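Local atomic coordinates of methylmalonyl-CoA carboxyltransferase 5S subunit (Propionibacterium freudenreichii subsp. shermanii, PDB entry 1RQB), a protein that catalyses the transfer of a carboxyl group from the biotin of the 1.3S subunit to pyruvate, forming oxaloacetate, with one cobalt ion bound per subunit. Residues A[46-51]-A[298-303]; A[133-138]-A[224-229]; A[162-167]-A[178-183]. All coordinates share one frame; numbering follows the deposited sequence.

Contact 1: residues A[46-51]-A[298-303]; sequences MEDMVG and PKYKKF
Both oxygens of the Asp48 carboxylate are taken up by residues 298-303, each by a different side chain. Lys299 NZ makes a salt bridge to Asp48 OD1 at 2.7 Å, arriving on the syn side but 30° out of the carboxylate plane. Tyr300 OH donates to Asp48 OD2 at 2.6 Å and uses the anti lone pair, the one turned away from OD1. The carboxylate stands nearly perpendicular to the phenol ring, with 83° between the planes, and OD2 lies at the ring's edge, near its plane. Lys299 NZ is 3.4 Å from Asp48 OD2, so the salt bridge is made to OD1. A single bend at chi3 (-57°) in an otherwise extended Lys299 chain carries the nitrogen to OD1.

The contact joins two loops: 46-51 belongs to the TIM-barrel carboxyltransferase part of the chain, between helices 31-39 and 53-58, while the 3-10 segment 298-303 follows helix 283-296. Their backbones stay well apart, with the CA atoms of Asp48 and Lys299 10.0 Å from each other, so the junction is made by side chains reaching from opposite directions. Replacing Asp48 by an alanine would probably leave the Lys299 ammonium without this counter-charge and free the Tyr300 hydroxyl of its acceptor, opening a gap between the loops.

The Tyr300 hydroxyl is gripped twice, since it also accepts from the backbone N of Ala45, which helps to fix where the ring ends. Asp48 contributes its backbone as well, its O accepting from His292 NE2. Further out, Lys299 packs on Leu481 of helix 478-484 and the Tyr300 side chain touches Ala475.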
loop_
_atom_site.group_PDB
_atom_site.type_symbol
_atom_site.label_atom_id
_atom_site.label_comp_id
_atom_site.label_asym_id
_atom_site.label_seq_id
_atom_site.Cartn_x
_atom_site.Cartn_y
_atom_site.Cartn_z
HETATM N N MSE A 46 9.381 -8.335 23.277
HETATM C CA MSE A 46 10.569 -7.483 23.428
HETATM C C MSE A 46 11.789 -8.172 22.814
HETATM O O MSE A 46 12.623 -7.524 22.184
HETATM C CB MSE A 46 10.818 -7.183 24.912
HETATM C CG MSE A 46 11.953 -6.204 25.138
HETATM SE SE MSE A 46 11.597 -4.502 24.207
HETATM C CE MSE A 46 12.536 -3.317 25.430
ATOM N N GLU A 47 11.878 -9.493 22.976
ATOM C CA GLU A 47 13.005 -10.269 22.440
ATOM C C GLU A 47 13.131 -10.079 20.927
ATOM O O GLU A 47 14.228 -10.128 20.374
ATOM C CB GLU A 47 12.814 -11.767 22.755
ATOM C CG GLU A 47 11.514 -12.357 22.210
ATOM C CD GLU A 47 11.192 -13.753 22.747
ATOM O OE1 GLU A 47 11.108 -13.914 23.987
ATOM O OE2 GLU A 47 11.006 -14.683 21.925
ATOM N N ASP A 48 12.010 -9.842 20.255
ATOM C CA ASP A 48 12.011 -9.700 18.792
ATOM C C ASP A 48 12.264 -8.256 18.353
ATOM O O ASP A 48 12.394 -7.994 17.157
ATOM C CB ASP A 48 10.669 -10.185 18.216
ATOM C CG ASP A 48 10.526 -11.713 18.245
ATOM O OD1 ASP A 48 11.542 -12.412 18.061
ATOM O OD2 ASP A 48 9.396 -12.223 18.428
HETATM N N MSE A 49 12.362 -7.318 19.291
HETATM C CA MSE A 49 12.555 -5.906 18.925
HETATM C C MSE A 49 13.935 -5.361 19.301
HETATM O O MSE A 49 14.493 -4.548 18.566
HETATM C CB MSE A 49 11.512 -5.015 19.622
HETATM C CG MSE A 49 10.068 -5.263 19.247
HETATM SE SE MSE A 49 8.870 -3.922 20.067
HETATM C CE MSE A 49 8.500 -4.805 21.754
ATOM N N VAL A 50 14.486 -5.776 20.440
ATOM C CA VAL A 50 15.753 -5.209 20.926
ATOM C C VAL A 50 16.879 -5.249 19.892
ATOM O O VAL A 50 17.720 -4.352 19.862
ATOM C CB VAL A 50 16.249 -5.885 22.232
ATOM C CG1 VAL A 50 15.273 -5.578 23.366
ATOM C CG2 VAL A 50 16.411 -7.387 22.032
ATOM N N GLY A 51 16.907 -6.280 19.057
ATOM C CA GLY A 51 17.956 -6.384 18.058
ATOM C C GLY A 51 18.004 -5.276 17.016
ATOM O O GLY A 51 19.007 -5.129 16.319
ATOM N N PRO A 298 6.905 -13.147 10.032
ATOM C CA PRO A 298 6.177 -14.402 9.782
ATOM C C PRO A 298 5.753 -15.189 11.025
ATOM O O PRO A 298 4.777 -15.937 10.987
ATOM C CB PRO A 298 7.141 -15.193 8.892
ATOM C CG PRO A 298 7.886 -14.106 8.167
ATOM C CD PRO A 298 8.177 -13.135 9.291
ATOM N N LYS A 299 6.479 -15.013 12.127
ATOM C CA LYS A 299 6.169 -15.727 13.376
ATOM C C LYS A 299 4.857 -15.242 13.997
ATOM O O LYS A 299 4.296 -15.909 14.865
ATOM C CB LYS A 299 7.295 -15.548 14.403
ATOM C CG LYS A 299 8.644 -16.078 13.950
ATOM C CD LYS A 299 9.672 -16.077 15.085
ATOM C CE LYS A 299 9.885 -14.705 15.703
ATOM N NZ LYS A 299 10.961 -14.753 16.745
ATOM N N TYR A 300 4.350 -14.096 13.548
ATOM C CA TYR A 300 3.120 -13.530 14.122
ATOM C C TYR A 300 1.922 -13.719 13.191
ATOM O O TYR A 300 0.894 -13.066 13.362
ATOM C CB TYR A 300 3.334 -12.033 14.404
ATOM C CG TYR A 300 4.306 -11.797 15.539
ATOM C CD1 TYR A 300 5.691 -11.814 15.327
ATOM C CD2 TYR A 300 3.836 -11.636 16.847
ATOM C CE1 TYR A 300 6.582 -11.680 16.402
ATOM C CE2 TYR A 300 4.709 -11.504 17.917
ATOM C CZ TYR A 300 6.069 -11.528 17.696
ATOM O OH TYR A 300 6.913 -11.404 18.769
ATOM N N LYS A 301 2.023 -14.645 12.244
ATOM C CA LYS A 301 0.949 -14.851 11.262
ATOM C C LYS A 301 -0.411 -15.121 11.913
ATOM O O LYS A 301 -1.438 -14.732 11.361
ATOM C CB LYS A 301 1.285 -16.002 10.314
ATOM C CG LYS A 301 1.382 -17.360 10.975
ATOM C CD LYS A 301 1.627 -18.437 9.929
ATOM C CE LYS A 301 0.517 -18.437 8.882
ATOM N NZ LYS A 301 0.713 -19.480 7.830
ATOM N N LYS A 302 -0.446 -15.789 13.063
ATOM C CA LYS A 302 -1.735 -16.103 13.700
ATOM C C LYS A 302 -2.458 -14.837 14.164
ATOM O O LYS A 302 -3.633 -14.896 14.522
ATOM C CB LYS A 302 -1.548 -17.026 14.920
ATOM C CG LYS A 302 -0.952 -18.414 14.649
ATOM C CD LYS A 302 -1.833 -19.254 13.716
ATOM C CE LYS A 302 -1.255 -20.666 13.546
ATOM N NZ LYS A 302 -2.171 -21.545 12.765
ATOM N N PHE A 303 -1.784 -13.688 14.186
ATOM C CA PHE A 303 -2.445 -12.467 14.670
ATOM C C PHE A 303 -2.639 -11.438 13.552
ATOM O O PHE A 303 -3.083 -10.322 13.817
ATOM C CB PHE A 303 -1.619 -11.807 15.792
ATOM C CG PHE A 303 -1.349 -12.707 16.964
ATOM C CD1 PHE A 303 -0.168 -13.437 17.040
ATOM C CD2 PHE A 303 -2.286 -12.836 17.982
ATOM C CE1 PHE A 303 0.080 -14.288 18.119
ATOM C CE2 PHE A 303 -2.058 -13.687 19.070
ATOM C CZ PHE A 303 -0.876 -14.414 19.140
#

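Contact 2: residues A[133-138]-A[224-229]; sequences VFRVFD and NLHCHS. With CO (cobalt (II) ion), chain B.
Arg135 NH1 presses against the His226 imidazole, 3.3 Å from its ND1, and this is the tight half of the contact. The two nitrogens are both donors and do not bond to each other; they come together because both turn to the same acceptor, Asp250 OD2, which makes a salt bridge with NH1 and a hydrogen bond with ND1. His226 ND1 lies in plane at the edge of the guanidinium, and the two flat groups are turned 70° apart. Arg135 NE also bonds Gln161 OE1, so the rotation of the guanidinium is fixed by partners on strands 159-163 and 248-251. The chain reaches that far because it runs extended through chi1 and chi2 before bending at chi3.

The second half is looser: Arg135 NH2 approaches Asn224 only at the methylene, 4.0 Å from CB, without a polar bond.

Through NE2, His226 binds cobalt at 2.2 Å, and His228 NE2 does so at 2.1 Å, with 99° between them at the metal. A water at 2.3 Å from the cobalt sits almost opposite His226 NE2 (172°). Asp34 and Lys195, a carboxylated lysine, complete the site. Asp250, itself paired with Arg135, is a second-shell residue that probably orients His226.

The strands involved, 133-136 and 223-225, are not neighbours in the parallel barrel sheet: 159-163 and 191-193 intervene, and Arg135 reaches into the barrel interior to meet His226 and Asn224. Outside, Val136 packs on helix 144-155 and Leu225 on helix 234-243.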
loop_
_atom_site.group_PDB
_atom_site.type_symbol
_atom_site.label_atom_id
_atom_site.label_comp_id
_atom_site.label_asym_id
_atom_site.label_seq_id
_atom_site.Cartn_x
_atom_site.Cartn_y
_atom_site.Cartn_z
ATOM N N VAL A 133 8.725 12.475 24.650
ATOM C CA VAL A 133 7.571 13.118 24.004
ATOM C C VAL A 133 6.291 12.393 24.422
ATOM O O VAL A 133 6.190 11.170 24.327
ATOM C CB VAL A 133 7.694 13.062 22.452
ATOM C CG1 VAL A 133 6.478 13.716 21.802
ATOM C CG2 VAL A 133 8.976 13.763 21.997
ATOM N N PHE A 134 5.320 13.162 24.890
ATOM C CA PHE A 134 4.035 12.584 25.309
ATOM C C PHE A 134 2.925 13.050 24.365
ATOM O O PHE A 134 2.556 14.223 24.351
ATOM C CB PHE A 134 3.665 13.036 26.726
ATOM C CG PHE A 134 4.569 12.491 27.808
ATOM C CD1 PHE A 134 5.833 13.036 28.027
ATOM C CD2 PHE A 134 4.123 11.466 28.644
ATOM C CE1 PHE A 134 6.648 12.565 29.084
ATOM C CE2 PHE A 134 4.914 10.991 29.691
ATOM C CZ PHE A 134 6.182 11.547 29.912
ATOM N N ARG A 135 2.398 12.140 23.562
ATOM C CA ARG A 135 1.276 12.514 22.690
ATOM C C ARG A 135 -0.001 12.281 23.499
ATOM O O ARG A 135 -0.419 11.144 23.714
ATOM C CB ARG A 135 1.284 11.687 21.402
ATOM C CG ARG A 135 0.063 11.948 20.501
ATOM C CD ARG A 135 0.197 11.225 19.161
ATOM N NE ARG A 135 1.267 11.797 18.350
ATOM C CZ ARG A 135 1.711 11.273 17.211
ATOM N NH1 ARG A 135 1.184 10.146 16.747
ATOM N NH2 ARG A 135 2.655 11.895 16.522
ATOM N N VAL A 136 -0.597 13.366 23.977
ATOM C CA VAL A 136 -1.799 13.264 24.819
ATOM C C VAL A 136 -3.049 13.432 23.954
ATOM O O VAL A 136 -3.160 14.410 23.217
ATOM C CB VAL A 136 -1.795 14.366 25.905
ATOM C CG1 VAL A 136 -2.961 14.156 26.862
ATOM C CG2 VAL A 136 -0.468 14.334 26.672
ATOM N N PHE A 137 -3.985 12.485 24.035
ATOM C CA PHE A 137 -5.203 12.625 23.224
ATOM C C PHE A 137 -6.450 12.256 24.031
ATOM O O PHE A 137 -6.379 11.716 25.135
ATOM C CB PHE A 137 -5.107 11.777 21.933
ATOM C CG PHE A 137 -5.473 10.318 22.104
ATOM C CD1 PHE A 137 -6.685 9.836 21.626
ATOM C CD2 PHE A 137 -4.608 9.431 22.736
ATOM C CE1 PHE A 137 -7.038 8.486 21.774
ATOM C CE2 PHE A 137 -4.948 8.083 22.892
ATOM C CZ PHE A 137 -6.162 7.609 22.411
ATOM N N ASP A 138 -7.596 12.618 23.472
ATOM C CA ASP A 138 -8.902 12.296 24.065
ATOM C C ASP A 138 -9.798 11.799 22.929
ATOM O O ASP A 138 -9.908 12.452 21.893
ATOM C CB ASP A 138 -9.532 13.523 24.714
ATOM C CG ASP A 138 -10.878 13.212 25.338
ATOM O OD1 ASP A 138 -10.909 12.573 26.411
ATOM O OD2 ASP A 138 -11.910 13.583 24.738
ATOM N N ASN A 224 2.662 17.515 13.803
ATOM C CA ASN A 224 3.072 16.141 13.479
ATOM C C ASN A 224 1.842 15.420 12.922
ATOM O O ASN A 224 0.775 15.455 13.530
ATOM C CB ASN A 224 3.541 15.401 14.738
ATOM C CG ASN A 224 4.892 15.886 15.266
ATOM O OD1 ASN A 224 5.665 15.104 15.820
ATOM N ND2 ASN A 224 5.167 17.169 15.121
ATOM N N LEU A 225 1.967 14.775 11.765
ATOM C CA LEU A 225 0.797 14.090 11.194
ATOM C C LEU A 225 0.939 12.577 11.369
ATOM O O LEU A 225 1.968 11.991 11.029
ATOM C CB LEU A 225 0.652 14.448 9.708
ATOM C CG LEU A 225 -0.464 13.758 8.927
ATOM C CD1 LEU A 225 -1.823 14.141 9.515
ATOM C CD2 LEU A 225 -0.376 14.165 7.456
ATOM N N HIS A 226 -0.112 11.965 11.917
ATOM C CA HIS A 226 -0.169 10.516 12.166
ATOM C C HIS A 226 -1.333 9.934 11.362
ATOM O O HIS A 226 -2.495 10.087 11.736
ATOM C CB HIS A 226 -0.402 10.248 13.664
ATOM C CG HIS A 226 -0.472 8.792 14.022
ATOM N ND1 HIS A 226 0.648 8.019 14.243
ATOM C CD2 HIS A 226 -1.535 7.965 14.179
ATOM C CE1 HIS A 226 0.279 6.779 14.518
ATOM N NE2 HIS A 226 -1.043 6.719 14.487
ATOM N N CYS A 227 -1.022 9.269 10.256
ATOM C CA CYS A 227 -2.079 8.676 9.423
ATOM C C CYS A 227 -1.840 7.176 9.252
ATOM O O CYS A 227 -0.712 6.748 9.010
ATOM C CB CYS A 227 -2.062 9.252 7.996
ATOM S SG CYS A 227 -2.740 10.880 7.748
ATOM N N HIS A 228 -2.916 6.404 9.365
ATOM C CA HIS A 228 -2.861 4.963 9.079
ATOM C C HIS A 228 -3.074 4.826 7.568
ATOM O O HIS A 228 -3.434 5.803 6.912
ATOM C CB HIS A 228 -3.937 4.222 9.879
ATOM C CG HIS A 228 -3.570 4.040 11.323
ATOM N ND1 HIS A 228 -3.384 2.801 11.892
ATOM C CD2 HIS A 228 -3.274 4.945 12.289
ATOM C CE1 HIS A 228 -2.988 2.948 13.145
ATOM N NE2 HIS A 228 -2.913 4.237 13.410
ATOM N N SER A 229 -2.874 3.635 7.006
ATOM C CA SER A 229 -2.974 3.471 5.547
ATOM C C SER A 229 -4.158 2.585 5.158
ATOM O O SER A 229 -4.240 2.114 4.024
ATOM C CB SER A 229 -1.685 2.828 5.032
ATOM O OG SER A 229 -1.388 1.658 5.803
HETATM CO CO CO B . -2.241 5.071 15.258
HETATM O O HOH W 1 -3.302 3.381 16.327
#

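Contact 3: residues A[162-167]-A[178-183]; sequences GTICYT and VKLAGQ
Ile164 overlaps Leu180 and Ala181 with both of its branches. Its CG2 methyl meets Leu180 CD1 at 4.1 Å, while the longer branch reaches the helix, CD1 lying 3.8 Å from Ala181 N and 4.1 Å from Ala181 CB. The two branches divide the work because chi1 of -67° sets CG1 beside the backbone N and leaves CG2 opposite it, and chi2 of 167° stretches CD1 outward. Ile164 and Leu180 pass each other in opposite directions, and Leu180 CB lies 4.2 Å from Ile164 CD1. Leu180 departs from a staggered rotamer, its chi1 of -112° falling short of either neighbouring minimum.

The CA atoms of Ile164 and Leu180, 7.2 Å apart, are the nearest pair of CA atoms across the two segments. This is the packing of a helix on the outside of a TIM barrel, within the beta-alpha-beta unit of strand 159-163, helix 174-186 and strand 191-193. Ile164 comes just past the end of its strand and points to the helix, whereas the next residue, Cys165, points away from it. The same isoleucine also touches Tyr177 and Leu184 of helix 174-186 and Ile192 of the following strand, and Leu180 reaches Pro143 in a loop.

Across the segments the partners are methyl and methylene groups, together with the helix backbone at Ala181 N, at van der Waals range. The hold is therefore one of apolar burial without directional bonds, and the fit rests on the shapes of Ile164, Leu180 and Ala181.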
loop_
_atom_site.group_PDB
_atom_site.type_symbol
_atom_site.label_atom_id
_atom_site.label_comp_id
_atom_site.label_asym_id
_atom_site.label_seq_id
_atom_site.Cartn_x
_atom_site.Cartn_y
_atom_site.Cartn_z
ATOM N N GLY A 162 -0.158 17.957 22.041
ATOM C CA GLY A 162 -1.612 17.918 22.141
ATOM C C GLY A 162 -2.142 17.287 20.872
ATOM O O GLY A 162 -1.673 17.612 19.782
ATOM N N THR A 163 -3.153 16.440 20.992
ATOM C CA THR A 163 -3.640 15.706 19.816
ATOM C C THR A 163 -5.076 16.059 19.432
ATOM O O THR A 163 -5.948 16.250 20.277
ATOM C CB THR A 163 -3.635 14.200 20.085
ATOM O OG1 THR A 163 -2.318 13.793 20.454
ATOM C CG2 THR A 163 -4.086 13.431 18.854
ATOM N N ILE A 164 -5.285 16.093 18.123
ATOM C CA ILE A 164 -6.613 16.301 17.531
ATOM C C ILE A 164 -6.943 15.029 16.748
ATOM O O ILE A 164 -6.210 14.660 15.831
ATOM C CB ILE A 164 -6.619 17.465 16.530
ATOM C CG1 ILE A 164 -6.370 18.792 17.249
ATOM C CG2 ILE A 164 -7.962 17.503 15.797
ATOM C CD1 ILE A 164 -6.065 19.931 16.297
ATOM N N CYS A 165 -8.003 14.329 17.138
ATOM C CA CYS A 165 -8.402 13.123 16.399
ATOM C C CYS A 165 -9.243 13.582 15.208
ATOM O O CYS A 165 -10.273 14.239 15.366
ATOM C CB CYS A 165 -9.221 12.174 17.271
ATOM S SG CYS A 165 -8.244 11.376 18.556
ATOM N N TYR A 166 -8.765 13.245 14.022
ATOM C CA TYR A 166 -9.441 13.647 12.783
ATOM C C TYR A 166 -10.600 12.698 12.485
ATOM O O TYR A 166 -10.495 11.481 12.635
ATOM C CB TYR A 166 -8.479 13.602 11.596
ATOM C CG TYR A 166 -9.151 14.026 10.307
ATOM C CD1 TYR A 166 -9.425 15.369 10.059
ATOM C CD2 TYR A 166 -9.557 13.079 9.357
ATOM C CE1 TYR A 166 -10.086 15.767 8.894
ATOM C CE2 TYR A 166 -10.226 13.465 8.192
ATOM C CZ TYR A 166 -10.484 14.810 7.967
ATOM O OH TYR A 166 -11.126 15.205 6.815
ATOM N N THR A 167 -11.716 13.273 12.074
ATOM C CA THR A 167 -12.851 12.434 11.666
ATOM C C THR A 167 -13.648 13.204 10.613
ATOM O O THR A 167 -13.358 14.365 10.325
ATOM C CB THR A 167 -13.788 12.053 12.865
ATOM O OG1 THR A 167 -14.823 11.175 12.396
ATOM C CG2 THR A 167 -14.445 13.291 13.468
ATOM N N VAL A 178 -9.001 24.199 13.567
ATOM C CA VAL A 178 -8.144 25.357 13.860
ATOM C C VAL A 178 -8.438 25.853 15.278
ATOM O O VAL A 178 -7.535 26.261 16.008
ATOM C CB VAL A 178 -8.395 26.505 12.840
ATOM C CG1 VAL A 178 -7.684 27.777 13.275
ATOM C CG2 VAL A 178 -7.894 26.091 11.467
ATOM N N LYS A 179 -9.712 25.810 15.663
ATOM C CA LYS A 179 -10.130 26.235 17.008
ATOM C C LYS A 179 -9.522 25.298 18.053
ATOM O O LYS A 179 -9.000 25.745 19.073
ATOM C CB LYS A 179 -11.662 26.207 17.126
ATOM C CG LYS A 179 -12.188 26.409 18.555
ATOM C CD LYS A 179 -13.706 26.253 18.610
ATOM C CE LYS A 179 -14.223 26.254 20.040
ATOM N NZ LYS A 179 -13.819 27.460 20.810
ATOM N N LEU A 180 -9.605 23.994 17.797
ATOM C CA LEU A 180 -9.068 22.990 18.728
ATOM C C LEU A 180 -7.557 23.172 18.878
ATOM O O LEU A 180 -7.021 23.104 19.983
ATOM C CB LEU A 180 -9.366 21.569 18.229
ATOM C CG LEU A 180 -10.354 20.739 19.043
ATOM C CD1 LEU A 180 -10.406 19.327 18.463
ATOM C CD2 LEU A 180 -9.913 20.694 20.510
ATOM N N ALA A 181 -6.866 23.387 17.763
ATOM C CA ALA A 181 -5.411 23.595 17.821
ATOM C C ALA A 181 -5.102 24.763 18.761
ATOM O O ALA A 181 -4.156 24.710 19.545
ATOM C CB ALA A 181 -4.865 23.889 16.426
ATOM N N GLY A 182 -5.903 25.821 18.671
ATOM C CA GLY A 182 -5.689 26.992 19.516
ATOM C C GLY A 182 -5.865 26.680 20.991
ATOM O O GLY A 182 -5.110 27.165 21.834
ATOM N N GLN A 183 -6.870 25.872 21.309
ATOM C CA GLN A 183 -7.118 25.490 22.706
ATOM C C GLN A 183 -5.955 24.643 23.225
ATOM O O GLN A 183 -5.567 24.754 24.386
ATOM C CB GLN A 183 -8.425 24.711 22.824
ATOM C CG GLN A 183 -9.648 25.532 22.448
ATOM C CD GLN A 183 -10.904 24.701 22.373
ATOM O OE1 GLN A 183 -11.022 23.800 21.543
ATOM N NE2 GLN A 183 -11.859 25.002 23.237
#

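Contacts 2 and 3 belong to adjoining parts of one barrel wall. Their centres are 11 Å apart, and strands 133-136 and 159-163 lie side by side, with Thr163 OG1 3.0 Å from Val136 O and Phe137 CD1 3.8 Å from Cys165 SG. Contact 2 faces inward and carries two of the cobalt ligands, His226 and His228; contact 3 faces outward, its Ile164 side chain about 13 Å from the metal. Contact 1 stands apart: its centre is 24 Å from that of contact 2 and 35 Å from that of contact 3, on the other side of the chain's centre from the latter. The Tyr300 side chain is about 7 Å from that of His36, a substrate-binding residue.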